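C-C motif chemokine 1 (PDB 4OIJ) attracts monocytes, but not neutrophils, as a secreted CC chemokine that binds the receptor CCR8. Local coordinates at residues A16-L22 against W58-H62; S36-L40 against A52-V56. All coordinates share one frame; numbering follows the deposited sequence.

Contact 1. Residues A16-L22 against W58-H62; sequences AEQEIPL and WVQRH. With SO4 (sulfate ion), chain M; SO4 (sulfate ion), chain F.
Trp58 meets the loop 16-22 with one face of its indole, over which Glu19 CG lies as a CH-pi contact, 3.7 Å from the centroid of the five-membered ring. A chi1 of 67° sets Trp58 CG between the backbone N and the carbonyl carbon and turns the indole face toward Glu19 and Ile20. Ile20 N rests over the same face, Ala16 O lies at the ring edge, and Val59 CG2 backs the opposite face. A water accepts from Trp58 NE1 (2.7 Å) and donates to Glu17 O. A leucine in place of Trp58 would probably leave Glu19 CG without its aromatic face and the bridging water without its indole donor. The Arg61 guanidinium meets two sulfate ions at its edge, probably from the crystallisation liquor; one also accepts from the backbone N of Trp58. His62 NE2 donates to Ile20 O (2.5 Å), which lies close to the imidazole plane, though the N-H...O angle is bent to 143°. Glu19 OE1 comes 3.3 Å from His62 CE1, carboxylate and ring planes 67° apart. Leu22 CB sits above the centre of one imidazole face, Trp58 CE3 over the other. The chemokine N-loop is thereby fastened to the C-terminal helix 57-64, which packs on strand 39-44, while Ile20 reaches the three-stranded sheet.

Contact 2. Residues S36-L40 against A52-V56; sequences SNEGL and ALDTV. With SO4 (sulfate ion), chain L.
With CG anti to the backbone N (chi1 -173°), Asp54 lays its carboxylate against Leu40, CG to CD1 3.8 Å, and the Glu38 chain, bent at chi2 (-78°), folds back to meet it at the open end of the beta hairpin formed by strands 39-44 and 49-53 of the chemokine sheet. Glu38 OE1 comes 3.2 Å from Asp54 CB, and Glu38 CD lies against Thr55 CG2. The two carboxylates, their planes 31° apart, bring Glu38 OE1 within 3.7 Å of Asp54 OD2, a proximity that would probably raise the proton affinity of one of them. Leu40 and Ala52 form an antiparallel hydrogen-bonded pair, with N...O distances of 2.7 Å from Leu40 N to Ala52 O and from Ala52 N to Leu40 O. Next to it, Gly39 and Leu53 make a non-hydrogen-bonded pair, after which Asp54 N donates to Glu38 O. Leu40 and Ala52 face helix 57-64, whereas Leu53 lies on the other side of the sheet, against Phe15. A type I' turn, Ser36 to Gly39, leads into the hairpin; within it Glu38 N donates to a sulfate ion, probably from the crystallisation liquor, and Asn37 ND2 binds Cys12 O. Ser36 O, also bonded to Thr31 OG1, accepts from Asn37 ND2 (3.0 Å) and Gly39 N (3.3 Å), which approach from opposite faces of its carbonyl plane.

From the N terminus, the chain passes strand 9-11 and enters the loop 16-22, whose partner, helix segment 58-62, comes only near the end of the fold; contact 1 therefore closes a long loop that contains strands 25-30, 39-44 and 49-53. Contact 2 is nested inside it, joining 36-40 to 52-56 across the start and end of the second hairpin. The turn 53-56 then carries the chain from strand 49-53 into helix 57-64, so the two contacts adjoin. Val59 bridges them, its CG2 lying 3.6 Å from Ala52 CB and its CG1 against Leu40 CD2. Contact 1 joins the N-loop to the helix and contact 2 the hairpin's two open ends, with Gln60 NE2 packed 3.1 Å from Asp54 O between them.

Contact 1. Residues A16-L22 against W58-H62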
ATOM      1  N   ALA A  16       3.361 -15.638  -0.723  1.00 22.91           N
ATOM      2  CA  ALA A  16       4.629 -16.321  -0.994  1.00 24.68           C
ATOM      3  C   ALA A  16       4.541 -17.826  -0.692  1.00 33.27           C
ATOM      4  O   ALA A  16       4.313 -18.227   0.451  1.00 33.48           O
ATOM      5  CB  ALA A  16       5.760 -15.689  -0.176  1.00 23.60           C
ATOM      6  N   GLU A  17       4.733 -18.642  -1.722  1.00 33.82           N
ATOM      7  CA  GLU A  17       4.750 -20.104  -1.583  1.00 38.19           C
ATOM      8  C   GLU A  17       6.098 -20.520  -0.987  1.00 43.26           C
ATOM      9  O   GLU A  17       6.141 -21.062   0.116  1.00 44.65           O
ATOM     10  CB  GLU A  17       4.531 -20.837  -2.936  1.00 42.71           C
ATOM     11  CG  GLU A  17       4.384 -19.911  -4.132  1.00 56.87           C
ATOM     12  CD  GLU A  17       5.397 -19.960  -5.262  1.00 80.61           C
ATOM     13  OE1 GLU A  17       6.610 -20.114  -4.985  1.00 90.77           O
ATOM     14  OE2 GLU A  17       4.982 -19.725  -6.422  1.00 69.00           O
ATOM     15  N   GLN A  18       7.193 -20.243  -1.711  1.00 40.01           N
ATOM     16  CA  GLN A  18       8.548 -20.597  -1.299  1.00 42.01           C
ATOM     17  C   GLN A  18       8.997 -19.787  -0.073  1.00 42.91           C
ATOM     18  O   GLN A  18       8.606 -18.632   0.074  1.00 39.98           O
ATOM     19  CB  GLN A  18       9.534 -20.403  -2.472  1.00 45.56           C
ATOM     20  CG  GLN A  18      10.813 -21.221  -2.343  1.00 71.81           C
ATOM     21  CD  GLN A  18      11.804 -20.910  -3.443  1.00111.13           C
ATOM     22  OE1 GLN A  18      11.998 -21.697  -4.373  1.00114.31           O
ATOM     23  NE2 GLN A  18      12.489 -19.776  -3.341  1.00107.91           N
ATOM     24  N   GLU A  19       9.851 -20.395   0.775  1.00 40.19           N
ATOM     25  CA  GLU A  19      10.405 -19.739   1.942  1.00 38.87           C
ATOM     26  C   GLU A  19      11.341 -18.641   1.475  1.00 41.57           C
ATOM     27  O   GLU A  19      12.154 -18.857   0.564  1.00 40.56           O
ATOM     28  CB  GLU A  19      11.208 -20.716   2.826  1.00 43.27           C
ATOM     29  CG  GLU A  19      11.226 -20.256   4.270  1.00 50.96           C
ATOM     30  CD  GLU A  19      12.507 -20.256   5.076  1.00 77.36           C
ATOM     31  OE1 GLU A  19      12.421 -20.549   6.290  1.00 68.36           O
ATOM     32  OE2 GLU A  19      13.567 -19.862   4.536  1.00 77.15           O
ATOM     33  N   ILE A  20      11.183 -17.447   2.067  1.00 35.60           N
ATOM     34  CA  ILE A  20      12.067 -16.319   1.789  1.00 33.92           C
ATOM     35  C   ILE A  20      13.173 -16.324   2.843  1.00 42.91           C
ATOM     36  O   ILE A  20      12.856 -16.317   4.039  1.00 42.42           O
ATOM     37  CB  ILE A  20      11.294 -14.977   1.790  1.00 32.10           C
ATOM     38  CG1 ILE A  20      10.276 -14.942   0.623  1.00 28.74           C
ATOM     39  CG2 ILE A  20      12.260 -13.775   1.752  1.00 32.25           C
ATOM     40  CD1 ILE A  20       9.216 -14.032   0.826  1.00 27.81           C
ATOM     41  N   PRO A  21      14.466 -16.290   2.436  1.00 43.20           N
ATOM     42  CA  PRO A  21      15.539 -16.241   3.431  1.00 46.99           C
ATOM     43  C   PRO A  21      15.409 -15.036   4.360  1.00 50.34           C
ATOM     44  O   PRO A  21      15.213 -13.907   3.897  1.00 49.10           O
ATOM     45  CB  PRO A  21      16.814 -16.201   2.573  1.00 52.56           C
ATOM     46  CG  PRO A  21      16.425 -16.835   1.284  1.00 55.85           C
ATOM     47  CD  PRO A  21      15.021 -16.323   1.068  1.00 46.73           C
ATOM     48  N   LEU A  22      15.468 -15.299   5.681  1.00 48.02           N
ATOM     49  CA  LEU A  22      15.395 -14.278   6.727  1.00 48.79           C
ATOM     50  C   LEU A  22      16.362 -13.109   6.466  1.00 54.12           C
ATOM     51  O   LEU A  22      15.940 -11.957   6.571  1.00 53.06           O
ATOM     52  CB  LEU A  22      15.622 -14.878   8.123  1.00 52.28           C
ATOM     53  CG  LEU A  22      15.497 -13.907   9.295  1.00 57.94           C
ATOM     54  CD1 LEU A  22      14.036 -13.420   9.476  1.00 52.37           C
ATOM     55  CD2 LEU A  22      16.032 -14.527  10.554  1.00 63.39           C
ATOM     56  N   TRP A  58       7.135 -21.024   8.752  1.00 49.40           N
ATOM     57  CA  TRP A  58       8.324 -20.190   8.504  1.00 46.57           C
ATOM     58  C   TRP A  58       8.097 -18.688   8.663  1.00 49.04           C
ATOM     59  O   TRP A  58       8.987 -17.983   9.145  1.00 49.85           O
ATOM     60  CB  TRP A  58       8.976 -20.515   7.148  1.00 42.20           C
ATOM     61  CG  TRP A  58       8.164 -20.162   5.922  1.00 38.39           C
ATOM     62  CD1 TRP A  58       7.375 -21.007   5.192  1.00 41.24           C
ATOM     63  CD2 TRP A  58       8.149 -18.894   5.226  1.00 33.70           C
ATOM     64  NE1 TRP A  58       6.819 -20.333   4.123  1.00 36.89           N
ATOM     65  CE2 TRP A  58       7.299 -19.042   4.105  1.00 34.63           C
ATOM     66  CE3 TRP A  58       8.816 -17.661   5.416  1.00 33.35           C
ATOM     67  CZ2 TRP A  58       7.090 -18.005   3.181  1.00 29.75           C
ATOM     68  CZ3 TRP A  58       8.599 -16.631   4.510  1.00 30.60           C
ATOM     69  CH2 TRP A  58       7.729 -16.799   3.420  1.00 29.19           C
ATOM     70  N   VAL A  59       6.904 -18.209   8.248  1.00 41.36           N
ATOM     71  CA  VAL A  59       6.494 -16.813   8.325  1.00 37.76           C
ATOM     72  C   VAL A  59       6.490 -16.337   9.790  1.00 44.55           C
ATOM     73  O   VAL A  59       6.967 -15.241  10.075  1.00 43.02           O
ATOM     74  CB  VAL A  59       5.124 -16.597   7.641  1.00 37.07           C
ATOM     75  CG1 VAL A  59       4.664 -15.141   7.759  1.00 33.48           C
ATOM     76  CG2 VAL A  59       5.170 -17.045   6.184  1.00 34.06           C
ATOM     77  N   GLN A  60       5.946 -17.179  10.692  1.00 44.81           N
ATOM     78  CA  GLN A  60       5.836 -16.947  12.135  1.00 48.83           C
ATOM     79  C   GLN A  60       7.216 -16.825  12.778  1.00 53.62           C
ATOM     80  O   GLN A  60       7.438 -15.907  13.569  1.00 54.90           O
ATOM     81  CB  GLN A  60       5.045 -18.088  12.805  1.00 55.10           C
ATOM     82  CG  GLN A  60       3.572 -18.149  12.412  1.00 58.30           C
ATOM     83  CD  GLN A  60       2.843 -19.363  12.951  1.00 75.53           C
ATOM     84  OE1 GLN A  60       3.388 -20.477  13.050  1.00 71.60           O
ATOM     85  NE2 GLN A  60       1.569 -19.180  13.268  1.00 64.67           N
ATOM     86  N   ARG A  61       8.134 -17.752  12.432  1.00 50.29           N
ATOM     87  CA  ARG A  61       9.505 -17.774  12.947  1.00 53.86           C
ATOM     88  C   ARG A  61      10.326 -16.597  12.427  1.00 55.50           C
ATOM     89  O   ARG A  61      11.152 -16.074  13.164  1.00 58.61           O
ATOM     90  CB  ARG A  61      10.208 -19.114  12.659  1.00 54.79           C
ATOM     91  CG  ARG A  61       9.369 -20.337  13.038  1.00 54.68           C
ATOM     92  CD  ARG A  61      10.145 -21.622  13.018  1.00 59.99           C
ATOM     93  NE  ARG A  61      10.636 -22.006  11.694  1.00 58.74           N
ATOM     94  CZ  ARG A  61       9.949 -22.708  10.800  1.00 71.42           C
ATOM     95  NH1 ARG A  61       8.694 -23.066  11.046  1.00 51.83           N
ATOM     96  NH2 ARG A  61      10.512 -23.063   9.652  1.00 58.57           N
ATOM     97  N   HIS A  62      10.093 -16.179  11.162  1.00 47.69           N
ATOM     98  CA  HIS A  62      10.748 -15.025  10.535  1.00 44.97           C
ATOM     99  C   HIS A  62      10.282 -13.743  11.251  1.00 49.52           C
ATOM    100  O   HIS A  62      11.111 -12.890  11.577  1.00 51.81           O
ATOM    101  CB  HIS A  62      10.392 -14.945   9.030  1.00 39.53           C
ATOM    102  CG  HIS A  62      11.205 -15.832   8.123  1.00 42.20           C
ATOM    103  ND1 HIS A  62      11.796 -16.999   8.574  1.00 47.55           N
ATOM    104  CD2 HIS A  62      11.452 -15.709   6.798  1.00 40.68           C
ATOM    105  CE1 HIS A  62      12.408 -17.527   7.523  1.00 45.68           C
ATOM    106  NE2 HIS A  62      12.224 -16.791   6.431  1.00 42.28           N
TER
HETATM  107  S   SO4 M 109      13.587 -21.101  10.031  1.00 56.86           S
HETATM  108  O1  SO4 M 109      12.810 -21.899   9.059  1.00 60.76           O
HETATM  109  O2  SO4 M 109      12.771 -20.862  11.218  1.00 60.07           O
HETATM  110  O3  SO4 M 109      14.804 -21.833  10.424  1.00 64.09           O
HETATM  111  O4  SO4 M 109      14.005 -19.811   9.422  1.00 61.20           O
HETATM  112  S   SO4 F 102       7.872 -24.486   7.416  1.00 72.52           S
HETATM  113  O1  SO4 F 102       8.393 -24.633   8.783  1.00 76.71           O
HETATM  114  O2  SO4 F 102       6.699 -23.604   7.429  1.00 75.54           O
HETATM  115  O3  SO4 F 102       8.933 -23.961   6.515  1.00 77.62           O
HETATM  116  O4  SO4 F 102       7.477 -25.834   6.910  1.00 79.11           O
HETATM  117  O   HOH W   1       4.722 -20.696   2.533  1.00 15.89           O

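Contact 2. Residues S36-L40 against A52-V56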
ATOM      1  N   SER A  36      -7.537  -7.750   6.637  1.00 35.47           N
ATOM      2  CA  SER A  36      -6.518  -8.545   7.338  1.00 36.86           C
ATOM      3  C   SER A  36      -6.082  -9.856   6.674  1.00 41.55           C
ATOM      4  O   SER A  36      -4.904  -9.992   6.317  1.00 40.04           O
ATOM      5  CB  SER A  36      -6.861  -8.728   8.811  1.00 47.38           C
ATOM      6  OG  SER A  36      -6.044  -7.866   9.587  1.00 61.62           O
ATOM      7  N   ASN A  37      -7.029 -10.799   6.498  1.00 40.35           N
ATOM      8  CA  ASN A  37      -6.850 -12.085   5.850  1.00 40.89           C
ATOM      9  C   ASN A  37      -5.626 -12.920   6.249  1.00 45.99           C
ATOM     10  O   ASN A  37      -5.191 -13.783   5.480  1.00 48.13           O
ATOM     11  CB  ASN A  37      -7.146 -12.002   4.335  1.00 42.51           C
ATOM     12  CG  ASN A  37      -6.010 -11.937   3.318  1.00 67.47           C
ATOM     13  OD1 ASN A  37      -6.245 -12.284   2.145  1.00 55.95           O
ATOM     14  ND2 ASN A  37      -4.776 -11.520   3.705  1.00 52.30           N
ATOM     15  N   GLU A  38      -5.136 -12.733   7.494  1.00 43.14           N
ATOM     16  CA  GLU A  38      -4.014 -13.481   8.094  1.00 44.41           C
ATOM     17  C   GLU A  38      -2.679 -13.341   7.363  1.00 43.29           C
ATOM     18  O   GLU A  38      -1.792 -14.175   7.524  1.00 43.58           O
ATOM     19  CB  GLU A  38      -4.372 -14.969   8.309  1.00 51.05           C
ATOM     20  CG  GLU A  38      -4.675 -15.331   9.756  1.00 72.25           C
ATOM     21  CD  GLU A  38      -3.488 -15.518  10.687  1.00 96.40           C
ATOM     22  OE1 GLU A  38      -2.330 -15.413  10.222  1.00 73.82           O
ATOM     23  OE2 GLU A  38      -3.723 -15.819  11.879  1.00103.10           O
ATOM     24  N   GLY A  39      -2.547 -12.279   6.583  1.00 36.06           N
ATOM     25  CA  GLY A  39      -1.335 -11.992   5.838  1.00 31.94           C
ATOM     26  C   GLY A  39      -0.412 -11.083   6.607  1.00 34.36           C
ATOM     27  O   GLY A  39      -0.851 -10.330   7.481  1.00 34.77           O
ATOM     28  N   LEU A  40       0.874 -11.157   6.262  1.00 30.61           N
ATOM     29  CA  LEU A  40       1.977 -10.369   6.812  1.00 31.80           C
ATOM     30  C   LEU A  40       2.749  -9.822   5.606  1.00 30.29           C
ATOM     31  O   LEU A  40       2.961 -10.568   4.637  1.00 31.75           O
ATOM     32  CB  LEU A  40       2.929 -11.363   7.543  1.00 35.88           C
ATOM     33  CG  LEU A  40       3.536 -10.934   8.855  1.00 45.23           C
ATOM     34  CD1 LEU A  40       2.603 -11.264  10.006  1.00 49.77           C
ATOM     35  CD2 LEU A  40       4.836 -11.646   9.094  1.00 49.17           C
ATOM     36  N   ALA A  52       2.987 -12.643   2.912  1.00 19.59           N
ATOM     37  CA  ALA A  52       3.186 -14.028   3.366  1.00 21.20           C
ATOM     38  C   ALA A  52       2.078 -14.308   4.340  1.00 25.93           C
ATOM     39  O   ALA A  52       1.661 -13.397   5.042  1.00 23.48           O
ATOM     40  CB  ALA A  52       4.546 -14.172   4.034  1.00 22.72           C
ATOM     41  N   LEU A  53       1.549 -15.516   4.325  1.00 27.38           N
ATOM     42  CA  LEU A  53       0.422 -15.920   5.171  1.00 30.60           C
ATOM     43  C   LEU A  53       0.944 -16.349   6.543  1.00 38.87           C
ATOM     44  O   LEU A  53       1.714 -17.299   6.644  1.00 39.46           O
ATOM     45  CB  LEU A  53      -0.363 -17.044   4.443  1.00 32.41           C
ATOM     46  CG  LEU A  53      -1.509 -17.756   5.159  1.00 39.99           C
ATOM     47  CD1 LEU A  53      -2.733 -16.882   5.287  1.00 39.98           C
ATOM     48  CD2 LEU A  53      -1.885 -18.944   4.392  1.00 42.37           C
ATOM     49  N   ASP A  54       0.530 -15.626   7.588  1.00 38.38           N
ATOM     50  CA  ASP A  54       0.973 -15.816   8.977  1.00 42.75           C
ATOM     51  C   ASP A  54       0.576 -17.140   9.678  1.00 51.92           C
ATOM     52  O   ASP A  54       1.016 -17.384  10.803  1.00 57.30           O
ATOM     53  CB  ASP A  54       0.680 -14.547   9.819  1.00 45.21           C
ATOM     54  CG  ASP A  54       1.221 -14.535  11.239  1.00 61.30           C
ATOM     55  OD1 ASP A  54       2.388 -14.961  11.443  1.00 61.88           O
ATOM     56  OD2 ASP A  54       0.485 -14.101  12.143  1.00 73.25           O
ATOM     57  N   THR A  55      -0.191 -18.016   9.020  1.00 47.67           N
ATOM     58  CA  THR A  55      -0.532 -19.322   9.617  1.00 53.04           C
ATOM     59  C   THR A  55       0.523 -20.347   9.234  1.00 56.63           C
ATOM     60  O   THR A  55       0.629 -21.384   9.877  1.00 61.41           O
ATOM     61  CB  THR A  55      -1.969 -19.754   9.296  1.00 62.91           C
ATOM     62  OG1 THR A  55      -2.249 -19.522   7.914  1.00 61.37           O
ATOM     63  CG2 THR A  55      -2.989 -19.016  10.130  1.00 63.14           C
ATOM     64  N   VAL A  56       1.342 -20.028   8.209  1.00 48.20           N
ATOM     65  CA  VAL A  56       2.426 -20.881   7.701  1.00 47.19           C
ATOM     66  C   VAL A  56       3.641 -20.737   8.644  1.00 52.12           C
ATOM     67  O   VAL A  56       4.045 -19.620   8.958  1.00 48.18           O
ATOM     68  CB  VAL A  56       2.777 -20.516   6.233  1.00 45.13           C
ATOM     69  CG1 VAL A  56       3.822 -21.470   5.664  1.00 45.73           C
ATOM     70  CG2 VAL A  56       1.537 -20.495   5.352  1.00 43.42           C
TER
HETATM   71  S   SO4 L 108      -5.333 -11.467  10.964  1.00 87.26           S
HETATM   72  O1  SO4 L 108      -4.831 -12.589  11.769  1.00 91.82           O
HETATM   73  O2  SO4 L 108      -6.336 -11.943   9.996  1.00 90.50           O
HETATM   74  O3  SO4 L 108      -5.947 -10.480  11.853  1.00 93.95           O
HETATM   75  O4  SO4 L 108      -4.209 -10.828  10.261  1.00 92.72           O